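Local coordinates for protein TudS (Uncultured bacterium, PDB 6Z96) that removes sulfur from thiouracil with the help of a [4Fe-4S] cluster, probably by non-redox desulfuration through a [4Fe-5S] intermediate, at residues A[27-32]-A[143-148]; A[109-112]-A[116-119]. All coordinates share one frame; numbering follows the deposited sequence.

Contact 1: A[27-32]-A[143-148]; sequences SNWLDA and PELALA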
loop_
_atom_site.group_PDB
_atom_site.type_symbol
_atom_site.label_atom_id
_atom_site.label_comp_id
_atom_site.label_asym_id
_atom_site.label_seq_id
_atom_site.Cartn_x
_atom_site.Cartn_y
_atom_site.Cartn_z
ATOM N N SER A 27 -10.760 13.244 0.770
ATOM C CA SER A 27 -10.305 13.667 -0.534
ATOM C C SER A 27 -11.442 13.612 -1.518
ATOM O O SER A 27 -11.920 12.529 -1.861
ATOM C CB SER A 27 -9.164 12.765 -1.004
ATOM O OG SER A 27 -8.830 13.006 -2.358
ATOM N N ASN A 28 -11.846 14.778 -2.034
ATOM C CA ASN A 28 -12.895 14.823 -3.055
ATOM C C ASN A 28 -12.449 14.081 -4.324
ATOM O O ASN A 28 -13.242 13.402 -4.975
ATOM C CB ASN A 28 -13.247 16.277 -3.399
ATOM C CG ASN A 28 -13.879 17.028 -2.252
ATOM O OD1 ASN A 28 -14.521 16.438 -1.382
ATOM N ND2 ASN A 28 -13.701 18.347 -2.216
ATOM N N TRP A 29 -11.165 14.222 -4.679
ATOM C CA TRP A 29 -10.621 13.569 -5.850
ATOM C C TRP A 29 -10.703 12.039 -5.708
ATOM O O TRP A 29 -11.167 11.375 -6.629
ATOM C CB TRP A 29 -9.167 14.027 -6.088
ATOM C CG TRP A 29 -8.475 13.263 -7.174
ATOM C CD1 TRP A 29 -8.574 13.466 -8.518
ATOM C CD2 TRP A 29 -7.579 12.156 -6.998
ATOM N NE1 TRP A 29 -7.825 12.534 -9.191
ATOM C CE2 TRP A 29 -7.192 11.725 -8.281
ATOM C CE3 TRP A 29 -7.057 11.493 -5.874
ATOM C CZ2 TRP A 29 -6.358 10.620 -8.473
ATOM C CZ3 TRP A 29 -6.218 10.410 -6.072
ATOM C CH2 TRP A 29 -5.884 9.980 -7.358
ATOM N N LEU A 30 -10.252 11.493 -4.572
ATOM C CA LEU A 30 -10.263 10.038 -4.385
ATOM C C LEU A 30 -11.697 9.527 -4.329
ATOM O O LEU A 30 -11.985 8.487 -4.907
ATOM C CB LEU A 30 -9.494 9.646 -3.116
ATOM C CG LEU A 30 -9.373 8.132 -2.874
ATOM C CD1 LEU A 30 -8.694 7.421 -4.056
ATOM C CD2 LEU A 30 -8.571 7.872 -1.626
ATOM N N ASP A 31 -12.618 10.299 -3.726
ATOM C CA ASP A 31 -14.030 9.910 -3.689
ATOM C C ASP A 31 -14.595 9.800 -5.100
ATOM O O ASP A 31 -15.273 8.819 -5.416
ATOM C CB ASP A 31 -14.863 10.945 -2.894
ATOM C CG ASP A 31 -14.660 10.907 -1.395
ATOM O OD1 ASP A 31 -13.961 9.980 -0.906
ATOM O OD2 ASP A 31 -15.185 11.808 -0.704
ATOM N N ALA A 32 -14.288 10.793 -5.964
ATOM C CA ALA A 32 -14.759 10.804 -7.343
ATOM C C ALA A 32 -14.182 9.623 -8.123
ATOM O O ALA A 32 -14.891 8.968 -8.894
ATOM C CB ALA A 32 -14.374 12.119 -8.014
ATOM N N PRO A 143 -1.790 15.328 -4.783
ATOM C CA PRO A 143 -1.765 16.218 -5.960
ATOM C C PRO A 143 -0.917 15.640 -7.084
ATOM O O PRO A 143 -1.319 15.666 -8.244
ATOM C CB PRO A 143 -1.172 17.527 -5.409
ATOM C CG PRO A 143 -1.488 17.514 -3.930
ATOM C CD PRO A 143 -1.298 16.026 -3.575
ATOM N N GLU A 144 0.247 15.078 -6.732
ATOM C CA GLU A 144 1.167 14.500 -7.698
ATOM C C GLU A 144 0.548 13.264 -8.383
ATOM O O GLU A 144 0.674 13.075 -9.600
ATOM C CB GLU A 144 2.488 14.146 -6.983
ATOM C CG GLU A 144 3.233 15.357 -6.437
ATOM C CD GLU A 144 2.987 15.761 -4.991
ATOM O OE1 GLU A 144 1.850 15.607 -4.493
ATOM O OE2 GLU A 144 3.932 16.296 -4.366
ATOM N N LEU A 145 -0.112 12.384 -7.591
ATOM C CA LEU A 145 -0.744 11.202 -8.169
ATOM C C LEU A 145 -1.888 11.617 -9.109
ATOM O O LEU A 145 -2.038 11.095 -10.225
ATOM C CB LEU A 145 -1.290 10.315 -7.014
ATOM C CG LEU A 145 -2.227 9.195 -7.453
ATOM C CD1 LEU A 145 -1.532 8.217 -8.422
ATOM C CD2 LEU A 145 -2.765 8.447 -6.235
ATOM N N ALA A 146 -2.737 12.556 -8.651
ATOM C CA ALA A 146 -3.869 12.997 -9.453
ATOM C C ALA A 146 -3.402 13.596 -10.784
ATOM O O ALA A 146 -3.999 13.303 -11.813
ATOM C CB ALA A 146 -4.686 14.012 -8.678
ATOM N N LEU A 147 -2.304 14.343 -10.755
ATOM C CA LEU A 147 -1.750 14.905 -11.988
ATOM C C LEU A 147 -1.239 13.790 -12.889
ATOM O O LEU A 147 -1.587 13.758 -14.067
ATOM C CB LEU A 147 -0.622 15.889 -11.693
ATOM C CG LEU A 147 0.015 16.445 -12.982
ATOM C CD1 LEU A 147 -0.987 17.271 -13.758
ATOM C CD2 LEU A 147 1.293 17.173 -12.724
ATOM N N ALA A 148 -0.451 12.839 -12.349
ATOM C CA ALA A 148 0.114 11.742 -13.136
ATOM C C ALA A 148 -0.969 10.949 -13.834
ATOM O O ALA A 148 -0.863 10.649 -15.021
ATOM C CB ALA A 148 0.979 10.830 -12.253
HETATM O O HOH W 1 -6.658 12.489 -11.863
#

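Contact 2: A[109-112]-A[116-119]; sequences IYNG and GVSM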
loop_
_atom_site.group_PDB
_atom_site.type_symbol
_atom_site.label_atom_id
_atom_site.label_comp_id
_atom_site.label_asym_id
_atom_site.label_seq_id
_atom_site.Cartn_x
_atom_site.Cartn_y
_atom_site.Cartn_z
ATOM N N ILE A 109 9.507 4.038 6.785
ATOM C CA ILE A 109 9.052 2.820 7.456
ATOM C C ILE A 109 9.656 2.866 8.866
ATOM O O ILE A 109 10.641 3.589 9.108
ATOM C CB ILE A 109 9.531 1.514 6.740
ATOM C CG1 ILE A 109 11.073 1.530 6.520
ATOM C CG2 ILE A 109 8.756 1.217 5.449
ATOM C CD1 ILE A 109 11.656 0.156 6.012
ATOM N N TYR A 110 9.118 2.045 9.794
ATOM C CA TYR A 110 9.743 1.921 11.105
ATOM C C TYR A 110 11.051 1.151 10.974
ATOM O O TYR A 110 11.217 0.351 10.049
ATOM C CB TYR A 110 8.784 1.361 12.153
ATOM C CG TYR A 110 7.737 2.389 12.518
ATOM C CD1 TYR A 110 8.035 3.436 13.381
ATOM C CD2 TYR A 110 6.491 2.387 11.907
ATOM C CE1 TYR A 110 7.085 4.397 13.705
ATOM C CE2 TYR A 110 5.535 3.356 12.210
ATOM C CZ TYR A 110 5.838 4.358 13.114
ATOM O OH TYR A 110 4.906 5.317 13.442
ATOM N N ASN A 111 12.029 1.454 11.847
ATOM C CA ASN A 111 13.379 0.968 11.666
ATOM C C ASN A 111 13.694 -0.472 12.083
ATOM O O ASN A 111 14.869 -0.847 12.018
ATOM C CB ASN A 111 14.370 1.909 12.366
ATOM C CG ASN A 111 14.332 1.847 13.871
ATOM O OD1 ASN A 111 13.532 1.131 14.489
ATOM N ND2 ASN A 111 15.211 2.619 14.504
ATOM N N GLY A 112 12.694 -1.268 12.474
ATOM C CA GLY A 112 12.946 -2.659 12.837
ATOM C C GLY A 112 13.348 -2.881 14.282
ATOM O O GLY A 112 13.518 -4.025 14.706
ATOM N N GLY A 116 9.400 2.981 17.960
ATOM C CA GLY A 116 8.683 4.128 17.411
ATOM C C GLY A 116 9.535 5.067 16.577
ATOM O O GLY A 116 9.170 6.228 16.381
ATOM N N VAL A 117 10.665 4.579 16.059
ATOM C CA VAL A 117 11.568 5.395 15.259
ATOM C C VAL A 117 11.456 5.067 13.766
ATOM O O VAL A 117 11.640 3.918 13.366
ATOM C CB VAL A 117 13.015 5.248 15.770
ATOM C CG1 VAL A 117 14.011 5.931 14.828
ATOM C CG2 VAL A 117 13.138 5.814 17.189
ATOM N N SER A 118 11.201 6.085 12.949
ATOM C CA SER A 118 11.089 5.937 11.508
ATOM C C SER A 118 12.409 6.220 10.801
ATOM O O SER A 118 13.284 6.917 11.319
ATOM C CB SER A 118 10.013 6.867 10.953
ATOM O OG SER A 118 8.726 6.442 11.366
ATOM N N MET A 119 12.543 5.681 9.608
ATOM C CA MET A 119 13.703 5.909 8.773
ATOM C C MET A 119 13.243 5.956 7.313
ATOM O O MET A 119 12.138 5.491 6.990
ATOM C CB MET A 119 14.736 4.789 8.993
ATOM C CG MET A 119 14.310 3.449 8.429
ATOM S SD MET A 119 15.554 2.193 8.776
ATOM C CE MET A 119 14.988 0.940 7.743
HETATM O O HOH W 2 11.051 1.428 15.603
#

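Contact 1: A[27-32]-A[143-148]
Trp29, in the first turn of helix 28-35, lies with its indole on the methyl group of Ala146. Ser27 is the N-cap of that helix: its OG accepts from Leu30 N at 3.0 Å, a nearly straight bond (167°) that spans the turn carrying the tryptophan, and its side chain also rests on Leu142, just ahead of segment 143-148. Trp29 itself does all the touching from the first segment. With CG anti to the backbone N (chi1 172°), the indole reaches away from its own helix and presents one face to the other. Ala146 CB sits over that face as a CH-pi contact, 3.6 Å from the centroid of the five-membered ring, and comes within 3.4 Å of Trp29 CE2. At the far end of the indole, Trp29 CH2 meets Leu145 CD2 at 3.7 Å, the two side chains crossing at about a right angle. The indole N-H is satisfied by a water, which accepts from Trp29 NE1 at 2.9 Å and donates to Ala146 O at 2.8 Å; the same carbonyl is also bonded by Ser150 OG. The water links the indole N-H to the backbone of helix 142-151 and is consistent with a fixed ring orientation. The next residue, Leu30, packs on Leu96 of strand 94-96, where Leu145 also lands, so helices 28-35 and 142-151 lie on the same face of the parallel sheet and meet through Trp29 and Ala146, the helix-on-sheet layering of an alpha/beta fold.

Contact 2: A[109-112]-A[116-119]
Ile109 CG1 and Met119 CG both lie between their own backbone N and carbonyl carbon (chi1 53° and 71°), and with the methionine chain extended beyond CG this brings Met119 CE to 3.8 Å from Ile109 CD1 on one face of the hairpin. The backbones below form an antiparallel hydrogen-bonded pair: Ile109 N donates to Met119 O at 3.0 Å and Met119 N to Ile109 O at 2.9 Å. Tyr110 and Ser118 follow as a non-hydrogen-bonded pair. Ser118 OG stands over one face of the phenol ring near its rim, 3.5 Å from Tyr110 CE1, while Gly116 O and Val117 N lie in the ring plane at its edge. Beyond the strands, Asn111 N donates to Val117 O at 2.9 Å, and the Asn111 amide crosses the valine at a slant, ND2 approaching Val117 CG1 to 3.5 Å. A water 2.7 Å from Asn111 OD1 can donate to it, and accepts from Val117 N; OD1 also accepts from Arg113 N in an Asx turn, and ND2 bonds Glu115 OE1. Replacing Asn111 by an alanine would probably leave Arg113 N and the water without this acceptor and Glu115 without its amide partner, setting the turn free to shift. Backbone hydrogen bonds thus pair the strands, with Ile109 and Met119 in apolar contact on one face, whereas the Asn111 amide, using both its ends, ties down the turn.

Contact 1 and contact 2 mark two separate parts of the fold, with centres 28 Å apart and nearest atoms about 17 Å apart. In sequence the hairpin of contact 2 falls between the two helices that contact 1 brings together. Neither contact touches the iron-sulfur cluster: the Leu145 side chain is about 14 Å from it and that of Ile109 about 10 Å. The Tyr110 side chain is about 10 Å from the bound hydrosulfuric acid, and none of the residues of either contact is among those lining the cluster or hydrosulfuric acid pockets. Contact 1 belongs to the helices on the parallel sheet, contact 2 to a peripheral hairpin against strand 57-60.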